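Local coordinates for protein esterase LipW (Mycobacterium marinum, PDB 3QH4) that is an esterase with an alpha/beta hydrolase fold that probably hydrolyses the ester bonds of its substrates, at residues V187-L192 against H309-A314; L197-T202 against E235-R240; T250-G255 against T278-F283; E256-R261 against A286-D291. All coordinates share one frame; numbering follows the deposited sequence.

Contact 1: V187-L192 against H309-A314; sequences VIFQLL and HALADA
Strand 189-192 and helix 309-314 run almost exactly antiparallel, at 176° between their N-to-C directions, with axes 9.6 Å apart at closest approach and F189 set opposite A314. The F189 side chain carries most of the contact. Its CG stands anti to the backbone N (chi1 -161°), and the ring beyond it meets one turn of the helix at three points. CD1 touches A314 CB at 3.8 Å, CD2 meets L311 CD2 at 3.8 Å where the two side chains cross obliquely, and CZ reaches A310 CB at 3.9 Å. The carbonyl oxygen of A310 lies over one face of the ring, displaced toward the rim; it is already engaged in the helix, accepting from A314 N at 3.2 Å. Two residues on, L191 packs across L311 at about a right angle, its CD1 3.9 Å from L311 CG. At the more open end I188 brings CD1 to 3.7 Å from A314 O. The backbone bonds of the strand go to its neighbours in the sheet, with I188, F189 and L191 joined to strand 160-165, whereas L251 of the other neighbouring strand packs on both F189 and A310. Between these two segments the helix meets the sheet through van der Waals contacts of mostly apolar side chains, so its placement here rests on their fit.

Contact 2: L197-T202 against E235-R240; sequences LDDRPT and ESVPGR
D198 OD1, which lies near V237 CG1, accepts two hydrogen bonds from R200: NE arrives at 2.9 Å on the syn lone pair, and the backbone N comes from above the carboxylate plane, closing an Asx turn. R200 NH2 adds a bond to D198 OD2, completing a side-on grip that fixes the rotation of this guanidinium. The same pattern is repeated across the contact. R240, extended from CG to NE, presents NE to D199 OD1 at 2.8 Å and NH2 to D199 OD2 at 3.0 Å. Both bonds are nearly straight (171° and 173°), both use syn lone pairs, and the carboxylate and guanidinium are almost coplanar.

The two guanidinium groups stack in parallel-displaced fashion, planes 17° apart and centres 4.7 Å apart, with CG of each arginine over a face of the other's guanidinium, toward the rim. This brings like charges close together, a repulsion presumably offset by the two carboxylates. The backbones are also joined directly: G239 N donates to L197 O at 2.8 Å, and the same carbonyl oxygen is 3.3 Å from V237 CG1. That methyl also lies 3.3 Å from D199 OD1, packing against the carboxylate oxygen that R240 NE grips.

The contact ties the loop that follows strand 189-193 to the loop that precedes strand 250-255. W223 of helix 216-227 packs on D199 and V237, P238 rests on helix 167-181, and E263 of helix 261-273 accepts from the backbone N of L197 and D198.

Contact 3: T250-G255 against T278-F283; sequences TLITCG and TELHIF
The F283 ring turns an edge to T253 CB, 4.0 Å from CE2, and to C254 O, while one face is covered at its centre by CD2 of H281 from the same strand. With CG anti to the carbonyl carbon (chi1 -71°), F283 lies side by side with T253, pointing the same way, and L303 of helix 298-315 packs on both. The strands beneath are parallel, their directions only 11° apart, and paired residue by residue from T250 with T278 to G255 with F283. Five backbone hydrogen bonds alternate between them: E279 N to T250 O (2.8 Å), I252 N to E279 O (2.9 Å), H281 N to I252 O, C254 N to H281 O, and F283 N to C254 O (2.9 Å). CA-H...O contacts supplement this ladder, as from T253 CA to H281 O at 3.2 Å.

On the face that bears T253 and F283, L251 and E279 run side by side, with L251 CD1 3.6 Å from E279 CG, so the aliphatic part of the glutamate covers the leucine. On the other face I252 CG2 touches L280 CD1 at 3.8 Å, and C254 CB meets I282 CD1 at 3.9 Å; helix 261-273, which links the strands in a beta-alpha-beta crossover, packs on T250, I252 and T278. Backbone bonds thus set this edge pair's register, and van der Waals packing adds to it on both faces.

Contact 4: E256-R261 against A286-D291; sequences EIDPFR and ACHGFD
The histidine and the acid of a probable Ser-His-Asp triad meet here, H288 donating from ND1 to OD2 of D258 at 2.6 Å. The carboxylate oxygen lies in the plane of the imidazole, which itself stands perpendicular to the carboxylate; seen from D258, ND1 comes in on the syn side but 28° out of the carboxylate plane. D258 CG is anti to the backbone N (chi1 -177°), and its second oxygen, OD1, accepts from F260 N at 2.8 Å, a capping bond at the turn leading into helix 261-273. Both oxygens are thus engaged, which holds the carboxylate in its rotation.

F260 approaches the histidine in an offset edge-to-face pair: its edge is directed at a face of the imidazole, ring centroids 5.2 Å apart and planes at 63°, with F260 CD2 3.6 Å from H288 CE1. At the far side of the imidazole NE2 is hydrogen-bonded to S166 OG, on what appears to be the nucleophile elbow after strand 160-165. The order of acid loop after one strand and histidine loop after the next is that of the alpha/beta hydrolase fold.

The two loops are also joined through their backbones. I257 N donates to A286 O at 2.9 Å, and C287 CA lies 3.1 Å from I257 O in a CA-H...O contact. A water molecule extends the join, donating to I257 O and accepting from H288 N. Within 256-261, R261 NH1 donates to E256 O, tying the start of the helix back to the loop.

Overall arrangement
Contacts 1 and 4 are buried, contacts 2 and 3 partly so. Contacts 1 and 3 share the central sheet: strands 189-193 and 250-255 are neighbours, bonded through Q190, L192 and L251, with contact 3 at the sheet's edge. Contact 1 rests on packing of mostly apolar side chains, contact 3 chiefly on a backbone ladder. Contact 4 continues from the C-terminal ends of the strands in contact 3, where F283 O accepts from E256 N and F283 packs on F290; there polar and aromatic groups converge on the probable active site. Contact 2, centred about 17 Å from contact 4, touches it where T202 meets P259, and relies on one salt bridge between its loops and another within 197-202.

Contact 1: V187-L192 against H309-A314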
loop_
_atom_site.group_PDB
_atom_site.type_symbol
_atom_site.label_atom_id
_atom_site.label_comp_id
_atom_site.label_asym_id
_atom_site.label_seq_id
_atom_site.Cartn_x
_atom_site.Cartn_y
_atom_site.Cartn_z
ATOM N N VAL A 187 5.903 15.536 -5.922
ATOM C CA VAL A 187 6.147 14.397 -5.016
ATOM C C VAL A 187 7.596 13.959 -5.212
ATOM O O VAL A 187 8.024 13.735 -6.342
ATOM C CB VAL A 187 5.176 13.217 -5.363
ATOM C CG1 VAL A 187 5.630 11.892 -4.729
ATOM C CG2 VAL A 187 3.724 13.560 -4.899
ATOM N N ILE A 188 8.358 13.849 -4.121
ATOM C CA ILE A 188 9.775 13.570 -4.244
ATOM C C ILE A 188 10.145 12.095 -4.110
ATOM O O ILE A 188 11.291 11.707 -4.390
ATOM C CB ILE A 188 10.638 14.397 -3.268
ATOM C CG1 ILE A 188 10.376 13.995 -1.805
ATOM C CG2 ILE A 188 10.411 15.924 -3.533
ATOM C CD1 ILE A 188 11.395 14.608 -0.826
ATOM N N PHE A 189 9.188 11.266 -3.699
ATOM C CA PHE A 189 9.513 9.862 -3.523
ATOM C C PHE A 189 8.244 9.049 -3.518
ATOM O O PHE A 189 7.216 9.530 -3.015
ATOM C CB PHE A 189 10.231 9.643 -2.189
ATOM C CG PHE A 189 10.987 8.337 -2.118
ATOM C CD1 PHE A 189 12.269 8.237 -2.661
ATOM C CD2 PHE A 189 10.418 7.217 -1.502
ATOM C CE1 PHE A 189 12.980 7.029 -2.586
ATOM C CE2 PHE A 189 11.101 5.990 -1.459
ATOM C CZ PHE A 189 12.395 5.901 -1.996
ATOM N N GLN A 190 8.317 7.827 -4.048
ATOM C CA GLN A 190 7.186 6.886 -3.926
ATOM C C GLN A 190 7.663 5.570 -3.334
ATOM O O GLN A 190 8.657 4.971 -3.793
ATOM C CB GLN A 190 6.465 6.657 -5.277
ATOM C CG GLN A 190 7.311 6.058 -6.402
ATOM C CD GLN A 190 6.496 5.813 -7.688
ATOM O OE1 GLN A 190 5.321 5.407 -7.653
ATOM N NE2 GLN A 190 7.105 6.138 -8.823
ATOM N N LEU A 191 6.910 5.075 -2.363
ATOM C CA LEU A 191 7.287 3.825 -1.687
ATOM C C LEU A 191 6.174 2.817 -1.933
ATOM O O LEU A 191 5.026 3.027 -1.517
ATOM C CB LEU A 191 7.478 4.096 -0.183
ATOM C CG LEU A 191 7.943 2.914 0.667
ATOM C CD1 LEU A 191 8.830 3.434 1.801
ATOM C CD2 LEU A 191 6.724 2.162 1.214
ATOM N N LEU A 192 6.495 1.791 -2.713
ATOM C CA LEU A 192 5.485 0.827 -3.182
ATOM C C LEU A 192 5.826 -0.543 -2.582
ATOM O O LEU A 192 6.733 -1.255 -3.064
ATOM C CB LEU A 192 5.456 0.760 -4.716
ATOM C CG LEU A 192 5.355 2.088 -5.467
ATOM C CD1 LEU A 192 5.456 1.867 -6.971
ATOM C CD2 LEU A 192 4.038 2.817 -5.144
ATOM N N HIS A 309 14.911 3.855 5.922
ATOM C CA HIS A 309 16.151 4.437 5.411
ATOM C C HIS A 309 15.903 5.094 4.053
ATOM O O HIS A 309 16.476 6.130 3.765
ATOM C CB HIS A 309 17.257 3.382 5.354
ATOM C CG HIS A 309 17.876 3.094 6.693
ATOM N ND1 HIS A 309 18.382 4.093 7.510
ATOM C CD2 HIS A 309 18.069 1.931 7.362
ATOM C CE1 HIS A 309 18.857 3.554 8.621
ATOM N NE2 HIS A 309 18.671 2.246 8.561
ATOM N N ALA A 310 15.025 4.503 3.245
ATOM C CA ALA A 310 14.748 5.012 1.894
ATOM C C ALA A 310 14.091 6.368 1.980
ATOM O O ALA A 310 14.526 7.329 1.324
ATOM C CB ALA A 310 13.860 4.035 1.102
ATOM N N LEU A 311 13.070 6.460 2.827
ATOM C CA LEU A 311 12.386 7.716 3.040
ATOM C C LEU A 311 13.290 8.705 3.736
ATOM O O LEU A 311 13.326 9.854 3.355
ATOM C CB LEU A 311 11.118 7.520 3.883
ATOM C CG LEU A 311 9.908 6.956 3.161
ATOM C CD1 LEU A 311 8.800 6.627 4.181
ATOM C CD2 LEU A 311 9.419 7.935 2.043
ATOM N N ALA A 312 14.038 8.263 4.751
ATOM C CA ALA A 312 14.875 9.228 5.489
ATOM C C ALA A 312 15.918 9.840 4.550
ATOM O O ALA A 312 16.227 11.034 4.639
ATOM C CB ALA A 312 15.551 8.571 6.677
ATOM N N ASP A 313 16.464 9.031 3.653
ATOM C CA ASP A 313 17.469 9.577 2.723
ATOM C C ASP A 313 16.840 10.585 1.761
ATOM O O ASP A 313 17.500 11.552 1.353
ATOM C CB ASP A 313 18.205 8.477 1.960
ATOM C CG ASP A 313 19.214 7.719 2.840
ATOM O OD1 ASP A 313 19.507 8.155 3.980
ATOM O OD2 ASP A 313 19.704 6.674 2.390
ATOM N N ALA A 314 15.578 10.361 1.393
ATOM C CA ALA A 314 14.871 11.286 0.494
ATOM C C ALA A 314 14.584 12.606 1.212
ATOM O O ALA A 314 14.730 13.722 0.639
ATOM C CB ALA A 314 13.559 10.637 0.028
#

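Contact 2: L197-T202 against E235-R240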
loop_
_atom_site.group_PDB
_atom_site.type_symbol
_atom_site.label_atom_id
_atom_site.label_comp_id
_atom_site.label_asym_id
_atom_site.label_seq_id
_atom_site.Cartn_x
_atom_site.Cartn_y
_atom_site.Cartn_z
ATOM N N LEU A 197 -0.150 -3.995 -9.568
ATOM C CA LEU A 197 0.247 -3.122 -10.673
ATOM C C LEU A 197 -0.395 -3.400 -12.008
ATOM O O LEU A 197 -0.552 -2.468 -12.794
ATOM C CB LEU A 197 1.790 -3.162 -10.850
ATOM C CG LEU A 197 2.555 -2.563 -9.681
ATOM C CD1 LEU A 197 4.007 -2.893 -9.862
ATOM C CD2 LEU A 197 2.362 -1.064 -9.666
ATOM N N ASP A 198 -0.788 -4.645 -12.265
ATOM C CA ASP A 198 -1.156 -5.004 -13.626
ATOM C C ASP A 198 -2.255 -6.059 -13.647
ATOM O O ASP A 198 -2.083 -7.155 -13.093
ATOM C CB ASP A 198 0.091 -5.506 -14.372
ATOM C CG ASP A 198 -0.047 -5.439 -15.903
ATOM O OD1 ASP A 198 -1.168 -5.475 -16.437
ATOM O OD2 ASP A 198 0.999 -5.342 -16.600
ATOM N N ASP A 199 -3.377 -5.740 -14.294
ATOM C CA ASP A 199 -4.455 -6.732 -14.414
ATOM C C ASP A 199 -4.115 -7.885 -15.359
ATOM O O ASP A 199 -4.736 -8.945 -15.306
ATOM C CB ASP A 199 -5.736 -6.049 -14.896
ATOM C CG ASP A 199 -5.578 -5.498 -16.284
ATOM O OD1 ASP A 199 -4.738 -4.583 -16.447
ATOM O OD2 ASP A 199 -6.299 -5.992 -17.191
ATOM N N ARG A 200 -3.133 -7.689 -16.225
ATOM C CA ARG A 200 -2.761 -8.726 -17.184
ATOM C C ARG A 200 -2.037 -9.841 -16.428
ATOM O O ARG A 200 -1.204 -9.567 -15.607
ATOM C CB ARG A 200 -1.863 -8.114 -18.261
ATOM C CG ARG A 200 -2.624 -7.045 -19.124
ATOM C CD ARG A 200 -1.666 -6.354 -20.082
ATOM N NE ARG A 200 -0.784 -5.447 -19.361
ATOM C CZ ARG A 200 0.090 -4.607 -19.918
ATOM N NH1 ARG A 200 0.195 -4.501 -21.243
ATOM N NH2 ARG A 200 0.840 -3.832 -19.141
ATOM N N PRO A 201 -2.360 -11.102 -16.710
ATOM C CA PRO A 201 -1.746 -12.224 -15.952
ATOM C C PRO A 201 -0.241 -12.354 -16.197
ATOM O O PRO A 201 0.249 -12.044 -17.263
ATOM C CB PRO A 201 -2.471 -13.461 -16.492
ATOM C CG PRO A 201 -3.744 -12.921 -17.159
ATOM C CD PRO A 201 -3.381 -11.554 -17.673
ATOM N N THR A 202 0.493 -12.764 -15.183
ATOM C CA THR A 202 1.917 -12.987 -15.311
ATOM C C THR A 202 2.156 -14.425 -14.937
ATOM O O THR A 202 1.217 -15.139 -14.478
ATOM C CB THR A 202 2.684 -12.139 -14.323
ATOM O OG1 THR A 202 2.215 -12.474 -13.001
ATOM C CG2 THR A 202 2.409 -10.666 -14.597
ATOM N N GLU A 235 -4.669 4.738 -16.511
ATOM C CA GLU A 235 -5.241 5.481 -15.372
ATOM C C GLU A 235 -5.748 4.590 -14.245
ATOM O O GLU A 235 -5.643 4.961 -13.076
ATOM C CB GLU A 235 -6.339 6.447 -15.819
ATOM C CG GLU A 235 -5.803 7.617 -16.703
ATOM C CD GLU A 235 -5.369 7.174 -18.096
ATOM O OE1 GLU A 235 -6.074 6.365 -18.735
ATOM O OE2 GLU A 235 -4.318 7.656 -18.562
ATOM N N SER A 236 -6.266 3.406 -14.570
ATOM C CA SER A 236 -6.689 2.483 -13.509
ATOM C C SER A 236 -5.631 1.441 -13.156
ATOM O O SER A 236 -5.659 0.857 -12.073
ATOM C CB SER A 236 -7.997 1.776 -13.894
ATOM O OG SER A 236 -7.940 1.248 -15.220
ATOM N N VAL A 237 -4.698 1.224 -14.080
ATOM C CA VAL A 237 -3.736 0.102 -13.997
ATOM C C VAL A 237 -2.354 0.671 -14.251
ATOM O O VAL A 237 -1.949 0.826 -15.397
ATOM C CB VAL A 237 -4.044 -0.969 -15.066
ATOM C CG1 VAL A 237 -3.109 -2.184 -14.901
ATOM C CG2 VAL A 237 -5.578 -1.433 -14.987
ATOM N N PRO A 238 -1.606 1.006 -13.187
ATOM C CA PRO A 238 -0.325 1.671 -13.414
ATOM C C PRO A 238 0.648 0.893 -14.306
ATOM O O PRO A 238 1.408 1.521 -15.082
ATOM C CB PRO A 238 0.223 1.876 -11.979
ATOM C CG PRO A 238 -0.991 1.987 -11.141
ATOM C CD PRO A 238 -1.956 0.963 -11.752
ATOM N N GLY A 239 0.615 -0.449 -14.263
ATOM C CA GLY A 239 1.534 -1.236 -15.029
ATOM C C GLY A 239 1.281 -1.129 -16.525
ATOM O O GLY A 239 2.168 -1.446 -17.323
ATOM N N ARG A 240 0.093 -0.660 -16.910
ATOM C CA ARG A 240 -0.164 -0.413 -18.346
ATOM C C ARG A 240 0.377 0.926 -18.895
ATOM O O ARG A 240 0.332 1.158 -20.129
ATOM C CB ARG A 240 -1.666 -0.543 -18.668
ATOM C CG ARG A 240 -2.169 -1.989 -18.627
ATOM C CD ARG A 240 -3.674 -1.975 -18.870
ATOM N NE ARG A 240 -4.297 -3.303 -18.877
ATOM C CZ ARG A 240 -4.570 -4.024 -19.968
ATOM N NH1 ARG A 240 -4.168 -3.629 -21.165
ATOM N NH2 ARG A 240 -5.229 -5.174 -19.859
#

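Contact 3: T250-G255 against T278-F283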
loop_
_atom_site.group_PDB
_atom_site.type_symbol
_atom_site.label_atom_id
_atom_site.label_comp_id
_atom_site.label_asym_id
_atom_site.label_seq_id
_atom_site.Cartn_x
_atom_site.Cartn_y
_atom_site.Cartn_z
ATOM N N THR A 250 11.946 5.835 -6.381
ATOM C CA THR A 250 11.063 4.750 -5.937
ATOM C C THR A 250 11.797 3.743 -5.047
ATOM O O THR A 250 12.984 3.456 -5.300
ATOM C CB THR A 250 10.526 4.015 -7.189
ATOM O OG1 THR A 250 9.742 4.935 -7.960
ATOM C CG2 THR A 250 9.635 2.783 -6.824
ATOM N N LEU A 251 11.099 3.251 -4.008
ATOM C CA LEU A 251 11.464 2.003 -3.326
ATOM C C LEU A 251 10.329 1.054 -3.621
ATOM O O LEU A 251 9.165 1.375 -3.360
ATOM C CB LEU A 251 11.601 2.172 -1.813
ATOM C CG LEU A 251 11.729 0.835 -1.070
ATOM C CD1 LEU A 251 13.081 0.103 -1.387
ATOM C CD2 LEU A 251 11.607 1.088 0.451
ATOM N N ILE A 252 10.666 -0.113 -4.167
ATOM C CA ILE A 252 9.640 -1.113 -4.469
ATOM C C ILE A 252 10.074 -2.465 -3.922
ATOM O O ILE A 252 11.197 -2.921 -4.181
ATOM C CB ILE A 252 9.304 -1.101 -6.000
ATOM C CG1 ILE A 252 8.212 -2.128 -6.332
ATOM C CG2 ILE A 252 10.549 -1.370 -6.874
ATOM C CD1 ILE A 252 7.689 -2.015 -7.817
ATOM N N THR A 253 9.174 -3.129 -3.189
ATOM C CA THR A 253 9.554 -4.322 -2.448
ATOM C C THR A 253 8.505 -5.419 -2.660
ATOM O O THR A 253 7.337 -5.115 -2.972
ATOM C CB THR A 253 9.651 -3.992 -0.935
ATOM O OG1 THR A 253 8.457 -3.313 -0.502
ATOM C CG2 THR A 253 10.870 -3.106 -0.639
ATOM N N CYS A 254 8.903 -6.692 -2.531
ATOM C CA CYS A 254 7.914 -7.776 -2.616
ATOM C C CYS A 254 8.513 -9.070 -2.105
ATOM O O CYS A 254 9.713 -9.287 -2.266
ATOM C CB CYS A 254 7.506 -7.963 -4.087
ATOM S SG CYS A 254 5.943 -8.859 -4.273
ATOM N N GLY A 255 7.687 -9.916 -1.471
ATOM C CA GLY A 255 8.116 -11.288 -1.126
ATOM C C GLY A 255 8.164 -12.116 -2.403
ATOM O O GLY A 255 7.456 -11.819 -3.349
ATOM N N THR A 278 15.636 3.884 -8.683
ATOM C CA THR A 278 14.788 2.830 -8.110
ATOM C C THR A 278 15.605 1.910 -7.220
ATOM O O THR A 278 16.682 1.398 -7.620
ATOM C CB THR A 278 14.135 1.983 -9.263
ATOM O OG1 THR A 278 13.416 2.875 -10.123
ATOM C CG2 THR A 278 13.103 0.964 -8.697
ATOM N N GLU A 279 15.095 1.714 -6.009
ATOM C CA GLU A 279 15.643 0.688 -5.115
ATOM C C GLU A 279 14.637 -0.445 -5.120
ATOM O O GLU A 279 13.435 -0.230 -4.901
ATOM C CB GLU A 279 15.846 1.267 -3.709
ATOM C CG GLU A 279 16.401 0.221 -2.736
ATOM C CD GLU A 279 17.082 0.831 -1.524
ATOM O OE1 GLU A 279 16.597 1.862 -1.048
ATOM O OE2 GLU A 279 18.110 0.280 -1.055
ATOM N N LEU A 280 15.117 -1.662 -5.361
ATOM C CA LEU A 280 14.220 -2.806 -5.473
ATOM C C LEU A 280 14.689 -3.894 -4.535
ATOM O O LEU A 280 15.875 -4.174 -4.476
ATOM C CB LEU A 280 14.249 -3.357 -6.908
ATOM C CG LEU A 280 13.723 -4.782 -7.151
ATOM C CD1 LEU A 280 12.197 -4.808 -6.963
ATOM C CD2 LEU A 280 14.125 -5.254 -8.565
ATOM N N HIS A 281 13.747 -4.517 -3.819
ATOM C CA HIS A 281 14.078 -5.709 -3.032
ATOM C C HIS A 281 13.050 -6.817 -3.157
ATOM O O HIS A 281 11.836 -6.557 -3.021
ATOM C CB HIS A 281 14.209 -5.409 -1.537
ATOM C CG HIS A 281 14.986 -6.457 -0.814
ATOM N ND1 HIS A 281 16.352 -6.395 -0.680
ATOM C CD2 HIS A 281 14.596 -7.604 -0.211
ATOM C CE1 HIS A 281 16.779 -7.454 -0.027
ATOM N NE2 HIS A 281 15.734 -8.206 0.272
ATOM N N ILE A 282 13.544 -8.033 -3.389
ATOM C CA ILE A 282 12.689 -9.222 -3.330
ATOM C C ILE A 282 13.131 -9.986 -2.078
ATOM O O ILE A 282 14.291 -10.363 -1.946
ATOM C CB ILE A 282 12.850 -10.133 -4.584
ATOM C CG1 ILE A 282 12.427 -9.386 -5.860
ATOM C CG2 ILE A 282 12.002 -11.439 -4.421
ATOM C CD1 ILE A 282 10.926 -8.893 -5.820
ATOM N N PHE A 283 12.179 -10.226 -1.174
ATOM C CA PHE A 283 12.469 -10.914 0.085
ATOM C C PHE A 283 12.201 -12.397 -0.072
ATOM O O PHE A 283 11.110 -12.788 -0.507
ATOM C CB PHE A 283 11.566 -10.354 1.200
ATOM C CG PHE A 283 11.932 -8.959 1.600
ATOM C CD1 PHE A 283 12.922 -8.754 2.590
ATOM C CD2 PHE A 283 11.309 -7.869 1.019
ATOM C CE1 PHE A 283 13.267 -7.448 2.986
ATOM C CE2 PHE A 283 11.678 -6.539 1.384
ATOM C CZ PHE A 283 12.660 -6.357 2.379
#

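Contact 4: E256-R261 against A286-D291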
loop_
_atom_site.group_PDB
_atom_site.type_symbol
_atom_site.label_atom_id
_atom_site.label_comp_id
_atom_site.label_asym_id
_atom_site.label_seq_id
_atom_site.Cartn_x
_atom_site.Cartn_y
_atom_site.Cartn_z
ATOM N N GLU A 256 8.986 -13.166 -2.426
ATOM C CA GLU A 256 9.128 -13.955 -3.656
ATOM C C GLU A 256 7.972 -14.912 -3.881
ATOM O O GLU A 256 7.733 -15.326 -5.024
ATOM C CB GLU A 256 10.453 -14.723 -3.698
ATOM C CG GLU A 256 10.551 -15.792 -2.627
ATOM C CD GLU A 256 11.741 -16.728 -2.793
ATOM O OE1 GLU A 256 12.281 -16.822 -3.917
ATOM O OE2 GLU A 256 12.120 -17.381 -1.792
ATOM N N ILE A 257 7.262 -15.274 -2.814
ATOM C CA ILE A 257 6.174 -16.275 -2.947
ATOM C C ILE A 257 4.859 -15.516 -2.968
ATOM O O ILE A 257 4.014 -15.638 -2.076
ATOM C CB ILE A 257 6.244 -17.390 -1.825
ATOM C CG1 ILE A 257 7.656 -17.989 -1.710
ATOM C CG2 ILE A 257 5.182 -18.534 -2.031
ATOM C CD1 ILE A 257 8.201 -18.558 -3.029
ATOM N N ASP A 258 4.673 -14.773 -4.053
ATOM C CA ASP A 258 3.625 -13.748 -4.091
ATOM C C ASP A 258 3.195 -13.648 -5.554
ATOM O O ASP A 258 4.043 -13.436 -6.437
ATOM C CB ASP A 258 4.219 -12.425 -3.581
ATOM C CG ASP A 258 3.179 -11.281 -3.498
ATOM O OD1 ASP A 258 2.228 -11.243 -4.303
ATOM O OD2 ASP A 258 3.345 -10.382 -2.636
ATOM N N PRO A 259 1.892 -13.800 -5.826
ATOM C CA PRO A 259 1.459 -13.661 -7.219
ATOM C C PRO A 259 1.863 -12.334 -7.875
ATOM O O PRO A 259 2.015 -12.313 -9.095
ATOM C CB PRO A 259 -0.077 -13.815 -7.127
ATOM C CG PRO A 259 -0.404 -13.257 -5.713
ATOM C CD PRO A 259 0.741 -13.880 -4.895
ATOM N N PHE A 260 2.051 -11.256 -7.102
ATOM C CA PHE A 260 2.395 -9.953 -7.684
ATOM C C PHE A 260 3.892 -9.797 -7.949
ATOM O O PHE A 260 4.318 -8.785 -8.465
ATOM C CB PHE A 260 1.881 -8.830 -6.788
ATOM C CG PHE A 260 0.405 -8.929 -6.546
ATOM C CD1 PHE A 260 -0.495 -8.786 -7.605
ATOM C CD2 PHE A 260 -0.073 -9.214 -5.285
ATOM C CE1 PHE A 260 -1.901 -8.949 -7.364
ATOM C CE2 PHE A 260 -1.438 -9.365 -5.053
ATOM C CZ PHE A 260 -2.340 -9.228 -6.082
ATOM N N ARG A 261 4.671 -10.832 -7.658
ATOM C CA ARG A 261 6.123 -10.691 -7.791
ATOM C C ARG A 261 6.542 -10.306 -9.208
ATOM O O ARG A 261 7.376 -9.427 -9.396
ATOM C CB ARG A 261 6.811 -12.011 -7.406
ATOM C CG ARG A 261 8.332 -11.976 -7.666
ATOM C CD ARG A 261 8.860 -13.391 -7.644
ATOM N NE ARG A 261 8.509 -14.182 -8.827
ATOM C CZ ARG A 261 8.458 -15.507 -8.809
ATOM N NH1 ARG A 261 8.635 -16.164 -7.662
ATOM N NH2 ARG A 261 8.208 -16.190 -9.919
ATOM N N ALA A 286 8.997 -15.575 1.594
ATOM C CA ALA A 286 7.953 -14.713 2.108
ATOM C C ALA A 286 6.780 -14.605 1.116
ATOM O O ALA A 286 6.984 -14.399 -0.073
ATOM C CB ALA A 286 8.532 -13.292 2.406
ATOM N N CYS A 287 5.561 -14.719 1.643
ATOM C CA CYS A 287 4.310 -14.586 0.869
ATOM C C CYS A 287 3.763 -13.186 0.958
ATOM O O CYS A 287 4.253 -12.367 1.753
ATOM C CB CYS A 287 3.269 -15.597 1.407
ATOM S SG CYS A 287 2.754 -15.275 3.125
ATOM N N HIS A 288 2.760 -12.862 0.136
ATOM C CA HIS A 288 2.112 -11.558 0.273
ATOM C C HIS A 288 1.628 -11.330 1.703
ATOM O O HIS A 288 1.040 -12.224 2.324
ATOM C CB HIS A 288 0.901 -11.491 -0.652
ATOM C CG HIS A 288 0.461 -10.096 -0.945
ATOM N ND1 HIS A 288 1.150 -9.279 -1.810
ATOM C CD2 HIS A 288 -0.610 -9.381 -0.519
ATOM C CE1 HIS A 288 0.528 -8.113 -1.912
ATOM N NE2 HIS A 288 -0.555 -8.157 -1.150
ATOM N N GLY A 289 1.886 -10.144 2.219
ATOM C CA GLY A 289 1.378 -9.744 3.520
ATOM C C GLY A 289 2.284 -10.221 4.641
ATOM O O GLY A 289 1.865 -10.179 5.797
ATOM N N PHE A 290 3.519 -10.654 4.318
ATOM C CA PHE A 290 4.426 -11.222 5.349
ATOM C C PHE A 290 4.640 -10.309 6.555
ATOM O O PHE A 290 4.666 -10.788 7.692
ATOM C CB PHE A 290 5.775 -11.685 4.758
ATOM C CG PHE A 290 6.653 -10.559 4.217
ATOM C CD1 PHE A 290 6.543 -10.179 2.870
ATOM C CD2 PHE A 290 7.600 -9.915 5.047
ATOM C CE1 PHE A 290 7.367 -9.184 2.342
ATOM C CE2 PHE A 290 8.415 -8.918 4.545
ATOM C CZ PHE A 290 8.295 -8.540 3.185
ATOM N N ASP A 291 4.750 -9.006 6.309
ATOM C CA ASP A 291 5.047 -8.071 7.390
ATOM C C ASP A 291 3.824 -7.781 8.254
ATOM O O ASP A 291 3.993 -7.334 9.399
ATOM C CB ASP A 291 5.649 -6.771 6.865
ATOM C CG ASP A 291 4.726 -6.083 5.876
ATOM O OD1 ASP A 291 4.403 -6.702 4.842
ATOM O OD2 ASP A 291 4.279 -4.949 6.165
HETATM O O HOH W 1 1.344 -14.791 -1.439
#